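Local coordinates for Alpha/beta hydrolase (Novosphingobium aromaticivorans, PDB 3BWX), which is probably a hydrolase of the alpha/beta hydrolase family, and binds calcium in the crystal, at residues L231-E236 against P267-P272; T259-G264 against E271-A276; E62-G65 against Y71-D74; M200-A203 against P209-A212. The protein carries 1 engineered substitution. One frame throughout, in Å; residues are numbered along the deposited sequence.

Interaction 1 (L231-E236 against P267-P272). With EDO (1,2-ethanediol), chain F; EDO (1,2-ethanediol), chain H.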
loop_
_atom_site.group_PDB
_atom_site.type_symbol
_atom_site.label_atom_id
_atom_site.label_comp_id
_atom_site.label_asym_id
_atom_site.label_seq_id
_atom_site.Cartn_x
_atom_site.Cartn_y
_atom_site.Cartn_z
ATOM N N LEU A 231 -1.071 -8.104 -12.476
ATOM C CA LEU A 231 0.043 -7.233 -12.800
ATOM C C LEU A 231 0.968 -7.125 -11.606
ATOM O O LEU A 231 0.501 -6.904 -10.471
ATOM C CB LEU A 231 -0.473 -5.829 -13.121
ATOM C CG LEU A 231 0.558 -4.657 -13.212
ATOM C CD1 LEU A 231 1.547 -4.846 -14.378
ATOM C CD2 LEU A 231 -0.174 -3.279 -13.317
ATOM N N VAL A 232 2.265 -7.236 -11.897
ATOM C CA VAL A 232 3.329 -6.988 -10.942
ATOM C C VAL A 232 4.121 -5.769 -11.410
ATOM O O VAL A 232 4.654 -5.782 -12.526
ATOM C CB VAL A 232 4.250 -8.190 -10.771
ATOM C CG1 VAL A 232 5.310 -7.884 -9.701
ATOM C CG2 VAL A 232 3.485 -9.414 -10.381
ATOM N N LEU A 233 4.182 -4.722 -10.620
ATOM C CA LEU A 233 5.033 -3.574 -10.860
ATOM C C LEU A 233 6.298 -3.720 -10.019
ATOM O O LEU A 233 6.279 -4.102 -8.852
ATOM C CB LEU A 233 4.289 -2.243 -10.508
ATOM C CG LEU A 233 3.058 -1.895 -11.373
ATOM C CD1 LEU A 233 2.160 -0.841 -10.744
ATOM C CD2 LEU A 233 3.478 -1.477 -12.788
ATOM N N ARG A 234 7.433 -3.366 -10.574
ATOM C CA ARG A 234 8.698 -3.425 -9.865
ATOM C C ARG A 234 9.482 -2.144 -10.156
ATOM O O ARG A 234 9.619 -1.758 -11.329
ATOM C CB ARG A 234 9.542 -4.642 -10.327
ATOM C CG ARG A 234 10.834 -4.726 -9.586
ATOM C CD ARG A 234 11.743 -5.829 -10.034
ATOM N NE ARG A 234 12.942 -5.629 -9.236
ATOM C CZ ARG A 234 14.073 -5.034 -9.612
ATOM N NH1 ARG A 234 14.317 -4.710 -10.887
ATOM N NH2 ARG A 234 15.017 -4.819 -8.720
ATOM N N GLY A 235 10.052 -1.528 -9.119
ATOM C CA GLY A 235 11.048 -0.508 -9.334
ATOM C C GLY A 235 12.364 -1.120 -9.793
ATOM O O GLY A 235 12.841 -2.041 -9.137
ATOM N N GLU A 236 12.959 -0.580 -10.867
ATOM C CA GLU A 236 14.189 -1.125 -11.426
ATOM C C GLU A 236 15.269 -1.356 -10.361
ATOM O O GLU A 236 16.008 -2.355 -10.415
ATOM C CB GLU A 236 14.717 -0.168 -12.466
ATOM C CG GLU A 236 15.972 -0.684 -13.180
ATOM C CD GLU A 236 16.311 0.169 -14.376
ATOM O OE1 GLU A 236 16.428 1.396 -14.178
ATOM O OE2 GLU A 236 16.455 -0.399 -15.475
ATOM N N PRO A 267 7.301 2.144 -6.831
ATOM C CA PRO A 267 6.579 3.036 -7.738
ATOM C C PRO A 267 5.433 3.740 -7.007
ATOM O O PRO A 267 4.783 3.161 -6.134
ATOM C CB PRO A 267 6.061 2.099 -8.822
ATOM C CG PRO A 267 7.115 1.004 -8.849
ATOM C CD PRO A 267 7.424 0.796 -7.411
ATOM N N THR A 268 5.209 5.030 -7.315
ATOM C CA THR A 268 4.174 5.802 -6.676
ATOM C C THR A 268 2.777 5.459 -7.267
ATOM O O THR A 268 1.746 5.806 -6.658
ATOM C CB THR A 268 4.399 7.308 -6.854
ATOM O OG1 THR A 268 4.322 7.644 -8.239
ATOM C CG2 THR A 268 5.742 7.758 -6.236
ATOM N N LEU A 269 2.789 4.828 -8.470
ATOM C CA LEU A 269 1.634 4.559 -9.335
ATOM C C LEU A 269 1.148 5.811 -10.070
ATOM O O LEU A 269 0.103 5.781 -10.751
ATOM C CB LEU A 269 0.492 3.887 -8.522
ATOM C CG LEU A 269 0.911 2.657 -7.719
ATOM C CD1 LEU A 269 -0.258 2.054 -6.974
ATOM C CD2 LEU A 269 1.594 1.600 -8.576
ATOM N N ASP A 270 1.877 6.916 -9.912
ATOM C CA ASP A 270 1.637 8.148 -10.708
ATOM C C ASP A 270 2.515 8.253 -11.971
ATOM O O ASP A 270 2.342 9.158 -12.785
ATOM C CB ASP A 270 1.814 9.405 -9.862
ATOM C CG ASP A 270 0.925 9.435 -8.633
ATOM O OD1 ASP A 270 -0.175 8.810 -8.584
ATOM O OD2 ASP A 270 1.361 10.098 -7.694
ATOM N N GLU A 271 3.484 7.352 -12.100
ATOM C CA GLU A 271 4.264 7.248 -13.334
ATOM C C GLU A 271 3.378 6.885 -14.530
ATOM O O GLU A 271 2.498 6.017 -14.407
ATOM C CB GLU A 271 5.332 6.146 -13.227
ATOM C CG GLU A 271 6.278 6.245 -12.032
ATOM C CD GLU A 271 5.746 5.719 -10.706
ATOM O OE1 GLU A 271 4.737 4.978 -10.669
ATOM O OE2 GLU A 271 6.414 6.050 -9.690
ATOM N N PRO A 272 3.584 7.545 -15.677
ATOM C CA PRO A 272 2.766 7.172 -16.830
ATOM C C PRO A 272 2.718 5.685 -17.154
ATOM O O PRO A 272 1.639 5.133 -17.469
ATOM C CB PRO A 272 3.406 7.933 -17.978
ATOM C CG PRO A 272 3.971 9.164 -17.290
ATOM C CD PRO A 272 4.502 8.655 -15.996
HETATM C C1 EDO F . 6.519 10.431 -10.232
HETATM O O1 EDO F . 5.748 9.512 -9.451
HETATM C C2 EDO F . 6.017 10.408 -11.644
HETATM O O2 EDO F . 4.848 11.227 -11.644
HETATM C C1 EDO H . 4.476 11.293 -6.420
HETATM O O1 EDO H . 3.387 11.692 -7.285
HETATM C C2 EDO H . 5.606 12.327 -6.419
HETATM O O2 EDO H . 6.168 12.355 -7.740
#
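Leu233 lays its CD1 methyl on the CD2 methyl of Leu269, the two carbons only 3.3 Å apart, tighter than ordinary van der Waals contact. The two side chains cross at a slant. With chi1 at -52°, Leu269 carries CG beside its own backbone N and opposite its carbonyl carbon, and from there its branched end bends in toward the strand. Toward the end of the strand, the ring of Pro267 rests on the backbone, CG lying 3.9 Å from Gly235 N and slightly farther from the carbonyl carbon of Arg234. The amide of Gly235 itself donates to Asp129, and the proline carbons lie against it without a polar bond of their own. Strand 230-235 is an inner strand of the central sheet, between strands 122-128 and 255-260. Residues 267-272 belong to the loop between the last strand and helix 272-282, the loop that in alpha/beta hydrolases usually carries the catalytic histidine. Leu269 comes close to, but does not contact, what is probably the nucleophile elbow around Ser105. Polar groups of the loop help to fix its shape, and Asn128 ND2 bonds to Pro267 O from outside. Thr268 N gives Glu271 OE2 a fairly straight bond of 2.9 Å (161°), received on the syn lone pair of the carboxylate. Thr268 OG1 in turn accepts from Asp270 N at 3.1 Å, which makes an ST turn. Outward, Asp270 forms a salt bridge with Arg184, and its OD2 also accepts a 2.6 Å bond from O1 of an ethanediol molecule, chain H, probably left by the crystallisation liquor.

Interaction 2 (T259-G264 against E271-A276)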
loop_
_atom_site.group_PDB
_atom_site.type_symbol
_atom_site.label_atom_id
_atom_site.label_comp_id
_atom_site.label_asym_id
_atom_site.label_seq_id
_atom_site.Cartn_x
_atom_site.Cartn_y
_atom_site.Cartn_z
ATOM N N THR A 259 8.503 -3.106 -15.253
ATOM C CA THR A 259 9.568 -2.523 -14.463
ATOM C C THR A 259 9.656 -1.033 -14.771
ATOM O O THR A 259 9.726 -0.650 -15.932
ATOM C CB THR A 259 10.909 -3.199 -14.757
ATOM O OG1 THR A 259 10.823 -4.596 -14.390
ATOM C CG2 THR A 259 12.059 -2.489 -13.994
ATOM N N LEU A 260 9.652 -0.210 -13.718
ATOM C CA LEU A 260 9.713 1.256 -13.795
ATOM C C LEU A 260 11.163 1.684 -13.764
ATOM O O LEU A 260 11.879 1.418 -12.803
ATOM C CB LEU A 260 8.915 1.923 -12.667
ATOM C CG LEU A 260 7.390 1.977 -12.700
ATOM C CD1 LEU A 260 6.875 2.631 -14.050
ATOM C CD2 LEU A 260 6.787 0.626 -12.430
ATOM N N PRO A 261 11.630 2.317 -14.846
ATOM C CA PRO A 261 13.058 2.733 -14.864
ATOM C C PRO A 261 13.469 3.733 -13.790
ATOM O O PRO A 261 12.691 4.650 -13.457
ATOM C CB PRO A 261 13.218 3.373 -16.252
ATOM C CG PRO A 261 12.095 2.799 -17.058
ATOM C CD PRO A 261 10.941 2.599 -16.109
ATOM N N ARG A 262 14.668 3.538 -13.244
ATOM C CA ARG A 262 15.338 4.511 -12.368
ATOM C C ARG A 262 14.606 4.808 -11.053
ATOM O O ARG A 262 14.813 5.863 -10.458
ATOM C CB ARG A 262 15.599 5.827 -13.116
ATOM C CG ARG A 262 16.360 5.578 -14.403
ATOM C CD ARG A 262 17.316 6.680 -14.856
ATOM N NE ARG A 262 17.594 7.797 -13.944
ATOM C CZ ARG A 262 18.737 7.958 -13.266
ATOM N NH1 ARG A 262 19.726 7.086 -13.370
ATOM N NH2 ARG A 262 18.905 9.013 -12.488
ATOM N N ILE A 263 13.752 3.903 -10.603
ATOM C CA ILE A 263 13.153 4.083 -9.311
ATOM C C ILE A 263 13.192 2.770 -8.557
ATOM O O ILE A 263 13.262 1.694 -9.146
ATOM C CB ILE A 263 11.706 4.669 -9.354
ATOM C CG1 ILE A 263 10.711 3.690 -9.922
ATOM C CG2 ILE A 263 11.589 6.014 -10.101
ATOM C CD1 ILE A 263 9.270 4.242 -9.888
ATOM N N GLY A 264 13.116 2.888 -7.239
ATOM C CA GLY A 264 13.286 1.755 -6.355
ATOM C C GLY A 264 11.978 1.382 -5.707
ATOM O O GLY A 264 10.918 1.427 -6.360
ATOM N N GLU A 271 3.484 7.352 -12.100
ATOM C CA GLU A 271 4.264 7.248 -13.334
ATOM C C GLU A 271 3.378 6.885 -14.530
ATOM O O GLU A 271 2.498 6.017 -14.407
ATOM C CB GLU A 271 5.332 6.146 -13.227
ATOM C CG GLU A 271 6.278 6.245 -12.032
ATOM C CD GLU A 271 5.746 5.719 -10.706
ATOM O OE1 GLU A 271 4.737 4.978 -10.669
ATOM O OE2 GLU A 271 6.414 6.050 -9.690
ATOM N N PRO A 272 3.584 7.545 -15.677
ATOM C CA PRO A 272 2.766 7.172 -16.830
ATOM C C PRO A 272 2.718 5.685 -17.154
ATOM O O PRO A 272 1.639 5.133 -17.469
ATOM C CB PRO A 272 3.406 7.933 -17.978
ATOM C CG PRO A 272 3.971 9.164 -17.290
ATOM C CD PRO A 272 4.502 8.655 -15.996
ATOM N N GLU A 273 3.875 5.037 -17.067
ATOM C CA GLU A 273 3.935 3.610 -17.349
ATOM C C GLU A 273 3.103 2.789 -16.316
ATOM O O GLU A 273 2.546 1.742 -16.669
ATOM C CB GLU A 273 5.373 3.144 -17.415
ATOM C CG GLU A 273 6.062 3.648 -18.681
ATOM C CD GLU A 273 7.575 3.732 -18.626
ATOM O OE1 GLU A 273 8.209 3.357 -17.603
ATOM O OE2 GLU A 273 8.136 4.178 -19.644
ATOM N N SER A 274 3.085 3.224 -15.048
ATOM C CA SER A 274 2.309 2.544 -14.030
ATOM C C SER A 274 0.838 2.715 -14.311
ATOM O O SER A 274 0.048 1.777 -14.175
ATOM C CB SER A 274 2.601 3.126 -12.637
ATOM O OG SER A 274 3.963 2.913 -12.247
ATOM N N ILE A 275 0.429 3.928 -14.627
ATOM C CA ILE A 275 -0.995 4.243 -14.900
ATOM C C ILE A 275 -1.462 3.359 -16.068
ATOM O O ILE A 275 -2.529 2.721 -16.010
ATOM C CB ILE A 275 -1.208 5.742 -15.187
ATOM C CG1 ILE A 275 -0.849 6.569 -13.946
ATOM C CG2 ILE A 275 -2.633 6.032 -15.708
ATOM C CD1 ILE A 275 -0.571 8.024 -14.284
ATOM N N ALA A 276 -0.700 3.384 -17.144
ATOM C CA ALA A 276 -1.034 2.604 -18.343
ATOM C C ALA A 276 -1.096 1.109 -18.015
ATOM O O ALA A 276 -1.975 0.408 -18.467
ATOM C CB ALA A 276 -0.029 2.851 -19.467
HETATM O O HOH W 1 8.028 0.697 -17.614
#
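Glu271 OE1 accepts the hydroxyl of Ser274 OG at 2.7 Å and a weak bond from the backbone N of Leu269. The hydroxyl comes in on the anti side of the carboxylate, 31° out of its plane. Against this pair packs Leu260, whose CD1 methyl lies 3.4 Å from Ser274 OG and 3.7 Å from Glu273 CB, and Glu271 CB also lies against this methyl. Ile263 approaches Glu271 from the opposite direction, its CD1 3.4 Å from Glu271 OE2; the bend of the glutamate at chi2 (81°) swings the carboxylate back to that methyl and to the amides of its own loop. Glu271 is the N-cap residue of helix 272-282, and the contact joins the start of this C-terminal helix to the end of edge strand 255-260, where a type II turn from Leu260 to Ile263 carries the chain off the sheet. Shortening Glu271 to an alanine is likely to leave Ser274 OG and the amides of Thr268 and Leu269 without this acceptor, and to open a gap beside Ile263 CD1. Toward solvent the contact turns polar. Glu273, extended beyond CG, runs antiparallel alongside Leu260 and brings OE1 to 3.2 Å from Pro261 CD. A water joins the same carboxylate to the strand, donating one proton to Glu273 OE1 (2.7 Å) and the other to Thr259 O (also 2.7 Å).

Interaction 3 (E62-G65 against Y71-D74). With EDO (1,2-ethanediol), chain P; EDO (1,2-ethanediol), chain R.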
loop_
_atom_site.group_PDB
_atom_site.type_symbol
_atom_site.label_atom_id
_atom_site.label_comp_id
_atom_site.label_asym_id
_atom_site.label_seq_id
_atom_site.Cartn_x
_atom_site.Cartn_y
_atom_site.Cartn_z
ATOM N N GLU A 62 -7.277 2.756 5.425
ATOM C CA GLU A 62 -6.085 2.979 6.233
ATOM C C GLU A 62 -6.121 2.002 7.423
ATOM O O GLU A 62 -7.144 1.901 8.105
ATOM C CB GLU A 62 -6.107 4.421 6.777
ATOM C CG GLU A 62 -6.401 5.409 5.674
ATOM C CD GLU A 62 -6.250 6.825 6.080
ATOM O OE1 GLU A 62 -6.899 7.308 7.059
ATOM O OE2 GLU A 62 -5.465 7.470 5.375
HETATM N N MSE A 63 -5.012 1.292 7.640
HETATM C CA MSE A 63 -4.987 0.342 8.725
HETATM C C MSE A 63 -4.978 1.047 10.084
HETATM O O MSE A 63 -4.672 2.271 10.191
HETATM C CB MSE A 63 -3.781 -0.572 8.572
HETATM C CG MSE A 63 -3.886 -1.418 7.331
HETATM SE SE MSE A 63 -5.496 -2.543 7.046
HETATM C CE MSE A 63 -6.714 -1.202 6.245
ATOM N N ARG A 64 -5.315 0.305 11.132
ATOM C CA ARG A 64 -5.262 0.859 12.478
ATOM C C ARG A 64 -3.872 1.459 12.651
ATOM O O ARG A 64 -2.856 0.880 12.208
ATOM C CB ARG A 64 -5.499 -0.211 13.555
ATOM C CG ARG A 64 -4.564 -1.415 13.482
ATOM C CD ARG A 64 -4.777 -2.457 14.568
ATOM N NE ARG A 64 -6.078 -3.067 14.409
ATOM C CZ ARG A 64 -6.821 -3.572 15.373
ATOM N NH1 ARG A 64 -6.449 -3.504 16.622
ATOM N NH2 ARG A 64 -7.993 -4.113 15.062
ATOM N N GLY A 65 -3.835 2.629 13.270
ATOM C CA GLY A 65 -2.592 3.334 13.567
ATOM C C GLY A 65 -2.053 4.188 12.440
ATOM O O GLY A 65 -0.962 4.755 12.577
ATOM N N TYR A 71 -6.001 4.729 16.563
ATOM C CA TYR A 71 -4.824 4.085 17.140
ATOM C C TYR A 71 -5.242 2.991 18.128
ATOM O O TYR A 71 -6.292 3.121 18.769
ATOM C CB TYR A 71 -3.927 5.119 17.844
ATOM C CG TYR A 71 -3.176 6.107 16.929
ATOM C CD1 TYR A 71 -3.473 6.219 15.565
ATOM C CD2 TYR A 71 -2.165 6.921 17.445
ATOM C CE1 TYR A 71 -2.769 7.119 14.752
ATOM C CE2 TYR A 71 -1.481 7.816 16.653
ATOM C CZ TYR A 71 -1.785 7.908 15.314
ATOM O OH TYR A 71 -1.110 8.784 14.537
ATOM N N ALA A 72 -4.461 1.920 18.213
ATOM C CA ALA A 72 -4.773 0.815 19.097
ATOM C C ALA A 72 -4.335 1.077 20.508
ATOM O O ALA A 72 -3.240 1.554 20.716
ATOM C CB ALA A 72 -4.109 -0.436 18.622
ATOM N N LYS A 73 -5.201 0.750 21.469
ATOM C CA LYS A 73 -4.807 0.783 22.878
ATOM C C LYS A 73 -3.711 -0.237 23.157
ATOM O O LYS A 73 -2.856 0.004 23.992
ATOM C CB LYS A 73 -6.006 0.546 23.797
ATOM C CG LYS A 73 -6.961 1.726 23.866
ATOM C CD LYS A 73 -8.223 1.386 24.710
ATOM N N ASP A 74 -3.750 -1.376 22.478
ATOM C CA ASP A 74 -2.784 -2.453 22.574
ATOM C C ASP A 74 -1.936 -2.502 21.296
ATOM O O ASP A 74 -2.375 -3.084 20.262
ATOM C CB ASP A 74 -3.531 -3.767 22.721
ATOM C CG ASP A 74 -2.627 -4.951 22.852
ATOM O OD1 ASP A 74 -1.385 -4.739 22.844
ATOM O OD2 ASP A 74 -3.130 -6.096 22.963
HETATM C C1 EDO P . -8.325 -1.538 20.834
HETATM O O1 EDO P . -7.946 -0.183 21.102
HETATM C C2 EDO P . -7.214 -2.344 20.168
HETATM O O2 EDO P . -6.099 -2.486 21.057
HETATM C C1 EDO R . -6.943 10.722 5.363
HETATM O O1 EDO R . -6.696 11.953 6.044
HETATM C C2 EDO R . -5.607 10.185 4.946
HETATM O O2 EDO R . -4.924 9.923 6.150
#
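Arg64 sends its CB off the loop with CG set between the backbone N and the carbonyl carbon (chi1 55°), then runs straight as far as CD and bends at chi3. At the bend NE forms a salt bridge with Asp86, and NH2 forms another with Asp14. NH1 lies 4.3 Å from Ala72 CB, which approaches the guanidinium obliquely, and 3.8 Å from C2 of an ethanediol, chain P. Beside it Tyr71 lays the CD1 corner of its ring 3.6 Å from Gly65 CA, with CE1 3.7 Å from Gly65 O. Gly65 has a positive phi (85°), a conformation that favours glycine. The segments are two parts of one loop, between strand 58-61 and helix 80-94; this loop carries the Arg-Gly-x-Gly-x-Ser run common among alpha/beta hydrolases, and the serine of that run, Ser69, bonds back to Glu62 O. Glu62 itself points the other way, where OE1 accepts from His19 ND1 and from Asp68 N. A leucine in place of Glu62 would probably leave His19 ND1 and the Asp68 amide without their shared carboxylate acceptor. Farther along, the same ethanediol, probably from the crystallisation liquor, is held by two successive amides: Lys73 N donates to its O1 at 2.9 Å, nearly in line (169°), and Asp74 N to its O2 at 3.0 Å.

Interaction 4 (M200-A203 against P209-A212); sequences MKIA and PVGA. Engineered in segment 209-212: Val210 (natural residue Ala).
Two compact turns face one another here: residues 200-203 form a short 3-10 turn closed by Ala203 N to Met200 O (2.9 Å), and Pro209 to Ala212 form a type II turn closed by Ala212 N to Pro209 O (3.1 Å), the two coming nearest at Ala203 and Val210. Val210, an engineered replacement of the natural alanine, meets Ile202 in the side-chain part of the contact. Its CG2 methyl, trans to the backbone N, reaches 3.7 Å from Ile202 O and 4.1 Å from Ile202 CG2, the isoleucine and valine meeting at a slant. The other methyl, CG1, only brushes Ala203 CA, at 4.5 Å. Val210 also packs on Leu38, and Ile202 on Arg66 and Tyr78. Between the backbones sits a water that donates to Ala203 O at 2.8 Å and accepts from Val210 N at 2.7 Å. The chain joining the two turns contains Pro205 and Ala208, which bind calcium, and the ion lies about 5 Å from the side chain of Val210. This whole loop belongs to the excursion between strands 122-128 and 230-235, where alpha/beta hydrolases commonly carry their lid. Since direct contact is sparse, with no polar bond between the turns, and one partner of its methyl contact is an introduced residue, the bridging water is probably the more specific tie between the turns flanking the metal-binding loop.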
loop_
_atom_site.group_PDB
_atom_site.type_symbol
_atom_site.label_atom_id
_atom_site.label_comp_id
_atom_site.label_asym_id
_atom_site.label_seq_id
_atom_site.Cartn_x
_atom_site.Cartn_y
_atom_site.Cartn_z
HETATM N N MSE A 200 3.589 6.056 16.382
HETATM C CA MSE A 200 4.944 5.628 16.612
HETATM C C MSE A 200 5.043 4.238 17.240
HETATM O O MSE A 200 5.986 3.492 16.927
HETATM C CB MSE A 200 5.705 6.649 17.476
HETATM C CG MSE A 200 6.028 7.950 16.761
HETATM SE SE MSE A 200 7.024 7.840 15.065
HETATM C CE MSE A 200 5.588 8.364 13.822
ATOM N N LYS A 201 4.047 3.858 18.047
ATOM C CA LYS A 201 4.047 2.566 18.706
ATOM C C LYS A 201 4.004 1.370 17.754
ATOM O O LYS A 201 4.246 0.249 18.223
ATOM C CB LYS A 201 2.935 2.465 19.733
ATOM C CG LYS A 201 3.178 3.429 20.874
ATOM C CD LYS A 201 2.215 3.258 22.030
ATOM C CE LYS A 201 2.632 4.166 23.162
ATOM N NZ LYS A 201 1.577 4.290 24.188
ATOM N N ILE A 202 3.699 1.600 16.466
ATOM C CA ILE A 202 3.867 0.605 15.443
ATOM C C ILE A 202 5.283 0.044 15.418
ATOM O O ILE A 202 5.462 -1.087 15.038
ATOM C CB ILE A 202 3.415 1.157 14.042
ATOM C CG1 ILE A 202 1.890 1.331 13.997
ATOM C CG2 ILE A 202 3.919 0.294 12.897
ATOM C CD1 ILE A 202 1.379 2.281 12.864
ATOM N N ALA A 203 6.261 0.827 15.843
ATOM C CA ALA A 203 7.656 0.368 15.869
ATOM C C ALA A 203 7.975 -0.660 16.959
ATOM O O ALA A 203 9.034 -1.265 16.959
ATOM C CB ALA A 203 8.586 1.595 16.032
ATOM N N PRO A 209 10.386 -7.953 14.947
ATOM C CA PRO A 209 10.566 -6.591 14.493
ATOM C C PRO A 209 9.565 -6.213 13.429
ATOM O O PRO A 209 9.151 -7.043 12.612
ATOM C CB PRO A 209 11.938 -6.623 13.826
ATOM C CG PRO A 209 12.635 -7.731 14.453
ATOM C CD PRO A 209 11.595 -8.771 14.746
ATOM N N VAL A 210 9.241 -4.936 13.405
ATOM C CA VAL A 210 8.284 -4.400 12.477
ATOM C C VAL A 210 8.729 -4.683 11.040
ATOM O O VAL A 210 9.901 -4.609 10.700
ATOM C CB VAL A 210 8.017 -2.872 12.698
ATOM C CG1 VAL A 210 9.306 -2.035 12.474
ATOM C CG2 VAL A 210 6.866 -2.374 11.817
ATOM N N GLY A 211 7.762 -5.037 10.217
ATOM C CA GLY A 211 8.048 -5.346 8.835
ATOM C C GLY A 211 8.362 -6.801 8.569
ATOM O O GLY A 211 8.497 -7.209 7.394
ATOM N N ALA A 212 8.536 -7.596 9.624
ATOM C CA ALA A 212 8.922 -8.996 9.458
ATOM C C ALA A 212 7.844 -9.692 8.659
ATOM O O ALA A 212 6.634 -9.430 8.849
ATOM C CB ALA A 212 9.126 -9.676 10.814
HETATM O O HOH W 2 10.100 -3.466 15.533
#

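How the interactions relate
Interactions 1 and 2 are neighbours, their centres 4 Å apart, and share Glu271 and Pro272; on adjacent strands of one sheet, Arg234 O probably accepts from Leu260 N. Interaction 1 is fully buried and almost wholly apolar across its segments; the other three are only partly buried, interaction 2 grading from a buried Leu260 and Ile263 to a solvent-facing carboxylate. Interactions 3 and 4, on the opposite side of the chain's centre, each join stretches of one loop, whereas interactions 1 and 2 tie strands to the loop or helix that follows the last strand. They touch where Gly65 O meets Ile202 CD1. Interaction 3 leans on charges paired beyond its segments; interaction 4 relies on sparse methyl contacts and a water beside calcium.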